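Local coordinates for protein DR2417 (Deinococcus radiodurans, PDB 4XWW) that probably degrades and matures RNA as a 5'-3' exonuclease, possibly also cutting internally, using a metal-bearing active site of the metallo-beta-lactamase type, at residues G31-V36 and P401-P406; L258-G263 and N287-F292. One frame throughout, in Å; residues are numbered along the deposited sequence.

Contact 1 (G31-V36 and P401-P406). With ZN (zinc ion), chain F.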
# COMPACT_ATOMS: atom_id res chain seq x y z
N GLY A 31 7.72 -2.95 -15.01
CA GLY A 31 6.93 -4.08 -15.46
C GLY A 31 6.70 -4.11 -16.97
O GLY A 31 6.91 -3.11 -17.68
N LYS A 32 6.24 -5.28 -17.42
CA LYS A 32 5.98 -5.64 -18.83
C LYS A 32 6.94 -5.01 -19.83
O LYS A 32 6.53 -4.38 -20.80
CB LYS A 32 4.52 -5.34 -19.23
CG LYS A 32 4.02 -3.89 -19.09
CD LYS A 32 2.50 -3.85 -19.44
CE LYS A 32 1.84 -2.51 -19.08
NZ LYS A 32 2.42 -1.39 -19.89
N ASN A 33 8.23 -5.24 -19.60
CA ASN A 33 9.27 -4.74 -20.47
C ASN A 33 9.20 -5.34 -21.87
O ASN A 33 9.10 -6.57 -22.02
CB ASN A 33 10.62 -5.01 -19.83
CG ASN A 33 10.81 -4.21 -18.55
OD1 ASN A 33 11.05 -3.03 -18.61
ND2 ASN A 33 10.65 -4.85 -17.41
N ILE A 34 9.26 -4.48 -22.88
CA ILE A 34 9.35 -4.90 -24.26
C ILE A 34 9.77 -3.70 -25.11
O ILE A 34 9.12 -2.64 -25.09
CB ILE A 34 8.03 -5.53 -24.79
CG1 ILE A 34 8.15 -5.78 -26.31
CG2 ILE A 34 6.81 -4.66 -24.45
CD1 ILE A 34 7.07 -6.70 -26.88
N THR A 35 10.87 -3.87 -25.84
CA THR A 35 11.45 -2.79 -26.61
C THR A 35 11.69 -3.24 -28.05
O THR A 35 12.27 -4.31 -28.31
CB THR A 35 12.78 -2.32 -25.99
OG1 THR A 35 12.57 -2.02 -24.61
CG2 THR A 35 13.30 -1.07 -26.70
N VAL A 36 11.23 -2.40 -28.97
CA VAL A 36 11.35 -2.64 -30.39
C VAL A 36 12.46 -1.76 -30.94
O VAL A 36 12.55 -0.58 -30.63
CB VAL A 36 10.01 -2.35 -31.11
CG1 VAL A 36 10.18 -2.37 -32.61
CG2 VAL A 36 8.96 -3.35 -30.66
N PRO A 401 17.06 6.66 -19.88
CA PRO A 401 16.81 5.96 -18.61
C PRO A 401 15.52 5.14 -18.71
O PRO A 401 14.50 5.64 -19.20
CB PRO A 401 16.70 7.10 -17.59
CG PRO A 401 16.43 8.34 -18.43
CD PRO A 401 17.15 8.11 -19.72
N TRP A 402 15.58 3.91 -18.23
CA TRP A 402 14.60 2.88 -18.56
C TRP A 402 14.25 2.06 -17.30
O TRP A 402 14.89 2.25 -16.27
CB TRP A 402 15.19 2.02 -19.72
CG TRP A 402 14.63 0.65 -19.86
CD1 TRP A 402 13.51 0.28 -20.55
CD2 TRP A 402 15.19 -0.55 -19.32
NE1 TRP A 402 13.31 -1.07 -20.44
CE2 TRP A 402 14.33 -1.61 -19.69
CE3 TRP A 402 16.33 -0.84 -18.56
CZ2 TRP A 402 14.57 -2.94 -19.33
CZ3 TRP A 402 16.56 -2.17 -18.17
CH2 TRP A 402 15.68 -3.19 -18.56
N HIS A 403 13.24 1.19 -17.37
CA HIS A 403 12.89 0.31 -16.25
C HIS A 403 12.66 1.14 -14.96
O HIS A 403 13.29 0.91 -13.92
CB HIS A 403 13.98 -0.76 -16.03
CG HIS A 403 13.52 -1.99 -15.28
ND1 HIS A 403 13.33 -1.98 -13.91
CD2 HIS A 403 13.27 -3.25 -15.69
CE1 HIS A 403 12.96 -3.19 -13.52
NE2 HIS A 403 12.90 -3.98 -14.57
N GLY A 404 11.77 2.11 -15.07
CA GLY A 404 11.45 2.96 -13.94
C GLY A 404 10.22 3.78 -14.23
O GLY A 404 9.91 4.04 -15.39
N GLU A 405 9.53 4.19 -13.17
CA GLU A 405 8.46 5.17 -13.29
C GLU A 405 9.11 6.52 -13.57
O GLU A 405 10.31 6.65 -13.41
CB GLU A 405 7.64 5.19 -12.01
CG GLU A 405 6.91 3.87 -11.78
CD GLU A 405 6.31 3.74 -10.39
OE1 GLU A 405 6.64 4.57 -9.51
OE2 GLU A 405 5.51 2.81 -10.19
N PRO A 406 8.33 7.54 -13.97
CA PRO A 406 8.98 8.82 -14.26
C PRO A 406 9.88 9.33 -13.12
O PRO A 406 10.97 9.86 -13.42
CB PRO A 406 7.80 9.75 -14.53
CG PRO A 406 6.76 8.79 -15.17
CD PRO A 406 6.88 7.58 -14.27
ZN ZN F . 12.82 -6.15 -14.67
O HOH W 1 11.18 -0.57 -22.85
O HOH W 2 14.16 -6.98 -13.41

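Contact 2 (L258-G263 and N287-F292)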
# COMPACT_ATOMS: atom_id res chain seq x y z
N LEU A 258 25.08 -22.51 3.63
CA LEU A 258 25.21 -22.20 5.05
C LEU A 258 24.42 -23.18 5.90
O LEU A 258 24.82 -23.50 7.02
CB LEU A 258 24.78 -20.77 5.37
CG LEU A 258 23.30 -20.39 5.30
CD1 LEU A 258 22.58 -20.63 6.65
CD2 LEU A 258 23.19 -18.93 4.86
N ALA A 259 23.30 -23.68 5.37
CA ALA A 259 22.51 -24.68 6.10
C ALA A 259 23.34 -25.93 6.35
O ALA A 259 23.34 -26.48 7.45
CB ALA A 259 21.24 -25.04 5.32
N HIS A 260 24.04 -26.38 5.33
CA HIS A 260 24.92 -27.53 5.48
C HIS A 260 25.97 -27.27 6.55
O HIS A 260 26.20 -28.11 7.42
CB HIS A 260 25.58 -27.86 4.14
CG HIS A 260 26.45 -29.07 4.19
ND1 HIS A 260 25.94 -30.35 4.29
CD2 HIS A 260 27.79 -29.20 4.18
CE1 HIS A 260 26.93 -31.22 4.33
NE2 HIS A 260 28.07 -30.55 4.27
N ARG A 261 26.61 -26.10 6.50
CA ARG A 261 27.64 -25.78 7.49
C ARG A 261 27.05 -25.73 8.89
O ARG A 261 27.73 -26.03 9.88
CB ARG A 261 28.33 -24.45 7.15
CG ARG A 261 29.16 -24.49 5.86
CD ARG A 261 30.00 -23.23 5.68
NE ARG A 261 29.23 -22.00 5.53
CZ ARG A 261 28.83 -21.51 4.37
NH1 ARG A 261 29.10 -22.17 3.24
NH2 ARG A 261 28.15 -20.36 4.31
N GLN A 262 25.78 -25.37 8.98
CA GLN A 262 25.17 -25.21 10.29
C GLN A 262 24.41 -26.45 10.75
O GLN A 262 23.71 -26.41 11.76
CB GLN A 262 24.25 -23.99 10.31
CG GLN A 262 24.97 -22.67 10.10
CD GLN A 262 26.18 -22.51 11.01
OE1 GLN A 262 26.13 -22.88 12.18
NE2 GLN A 262 27.26 -21.95 10.47
N GLY A 263 24.56 -27.56 10.04
CA GLY A 263 23.95 -28.81 10.48
C GLY A 263 22.44 -28.90 10.30
O GLY A 263 21.78 -29.69 10.99
N ASN A 287 23.07 -26.21 -6.78
CA ASN A 287 23.69 -27.48 -6.44
C ASN A 287 23.59 -27.74 -4.94
O ASN A 287 24.45 -27.32 -4.17
CB ASN A 287 25.15 -27.49 -6.90
CG ASN A 287 25.30 -27.25 -8.39
OD1 ASN A 287 25.15 -28.17 -9.19
ND2 ASN A 287 25.58 -26.00 -8.77
N PRO A 288 22.52 -28.41 -4.52
CA PRO A 288 22.32 -28.66 -3.09
C PRO A 288 23.40 -29.60 -2.58
O PRO A 288 23.60 -30.66 -3.16
CB PRO A 288 20.93 -29.32 -3.03
CG PRO A 288 20.29 -29.03 -4.36
CD PRO A 288 21.41 -28.90 -5.34
N PRO A 289 24.09 -29.21 -1.50
CA PRO A 289 25.19 -30.01 -0.96
C PRO A 289 24.67 -31.29 -0.30
O PRO A 289 25.39 -32.28 -0.20
CB PRO A 289 25.84 -29.07 0.07
CG PRO A 289 24.80 -28.03 0.37
CD PRO A 289 23.98 -27.89 -0.86
N GLU A 290 23.42 -31.25 0.15
CA GLU A 290 22.71 -32.45 0.57
C GLU A 290 21.35 -32.44 -0.09
O GLU A 290 20.80 -31.37 -0.35
CB GLU A 290 22.55 -32.51 2.10
CG GLU A 290 23.85 -32.62 2.88
CD GLU A 290 23.62 -32.62 4.38
OE1 GLU A 290 23.71 -31.55 5.01
OE2 GLU A 290 23.34 -33.71 4.94
N PRO A 291 20.78 -33.63 -0.34
CA PRO A 291 19.44 -33.71 -0.93
C PRO A 291 18.38 -32.93 -0.14
O PRO A 291 18.40 -32.93 1.10
CB PRO A 291 19.14 -35.20 -0.88
CG PRO A 291 20.50 -35.85 -1.03
CD PRO A 291 21.46 -34.95 -0.31
N PHE A 292 17.48 -32.25 -0.86
CA PHE A 292 16.28 -31.70 -0.22
C PHE A 292 15.49 -32.80 0.50
O PHE A 292 15.44 -33.94 0.03
CB PHE A 292 15.37 -31.02 -1.24
CG PHE A 292 15.99 -29.85 -1.92
CD1 PHE A 292 16.59 -28.83 -1.19
CD2 PHE A 292 15.98 -29.75 -3.30
CE1 PHE A 292 17.17 -27.74 -1.84
CE2 PHE A 292 16.55 -28.67 -3.94
CZ PHE A 292 17.15 -27.67 -3.21

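Contact 1 (G31-V36 and P401-P406)
The amide of N33 lies against both W402 and H403, touching each with a different arm. Its ND2 approaches the imidazole of H403, 3.5 Å from CD2, and the amide and ring planes are only 8° apart although the two side chains cross at about a right angle. OD1 turns to the indole instead, 3.5 Å from W402 NE1; these planes stand 57° apart, and the approach is a contact, not a hydrogen bond. CG of N33 lies beside its own backbone N (chi1 -66°), which swings the amide toward both rings. In the strand that follows, T35 takes part through a water that bridges the segments, weakly on the W402 side: it lies 2.7 Å from T35 OG1 and accepts a weak bond from W402 NE1 at 3.3 Å.

One layer out, H403 NE2 binds zinc at 2.2 Å and a water lies 2.0 Å from the metal. D88 and H89 complete the site, and T211 OG1 makes a weak hydrogen bond with ND1 at the other end of the imidazole. The ND2 of N33 is hydrogen-bonded to the backbone carbonyl of D88, so the same amide that lies against H403 also holds the backbone of a second ligand, at the start of helix 87-90. A sugar of the bound RNA packs on H403.

N33 is therefore a second-shell residue of the zinc site: without touching the metal, it is hydrogen-bonded to the backbone of D88 while packing against H403, an arrangement consistent with holding the imidazole in place beside the RNA.

Contact 2 (L258-G263 and N287-F292)
H260, near the end of helix 249-261, reaches across to the loop through P289 and E290 and accounts for the whole helix side of the contact. The first side-chain atom, CB, packs against P289 CG at 3.9 Å. With CG anti to the backbone N (chi1 -177°), the imidazole then extends past the proline, and CG of the histidine comes within 4.2 Å of P289 CB, which lies over one face of the ring toward its rim.

At ND1 the contact becomes polar. This nitrogen donates to E290 OE1 across 2.6 Å, a short bond bent to 148° at the hydrogen. The acceptor lies close to the plane of the imidazole, whereas the donor comes to the carboxylate from above its plane, and the two flat groups are nearly perpendicular, 81° apart. Next round the ring, CE1 remains 3.3 Å from the same OE1. E290 is extended beyond CG, and its other oxygen, OE2, has a long, weak ion pair with R265.

The helix ends just beyond, where G263 is the C-prime residue of a Schellman motif, with G263 N bonded to H260 O at 3.1 Å. Further contacts hold the loop: P289 also rests on L256 and D257 of the helix, and P291 O accepts from R265. A carboxylate this near would probably favour a protonated, positively charged imidazole, adding charge attraction to a His-carboxylate bond that pins the proline-rich loop to the helix at the surface of the beta-CASP domain.

From the N terminus, the chain passes through 31-36, a loop running into the start of strand 34-39 in the metallo-beta-lactamase part, and only 364 residues later does 401-406, at the end of strand 398-402, return to close contact 1. Contact 2 lies wholly within that long excursion: helix 249-261 leads on to strand 265-269 and helix 271-282, and the loop at 287-292 comes back to the helix end after 23 residues. The large closure joins strands of two different sheets beside the zinc site, while the small one stays within the inserted beta-CASP region. Their centres are 38 Å apart and the two contacts do not touch.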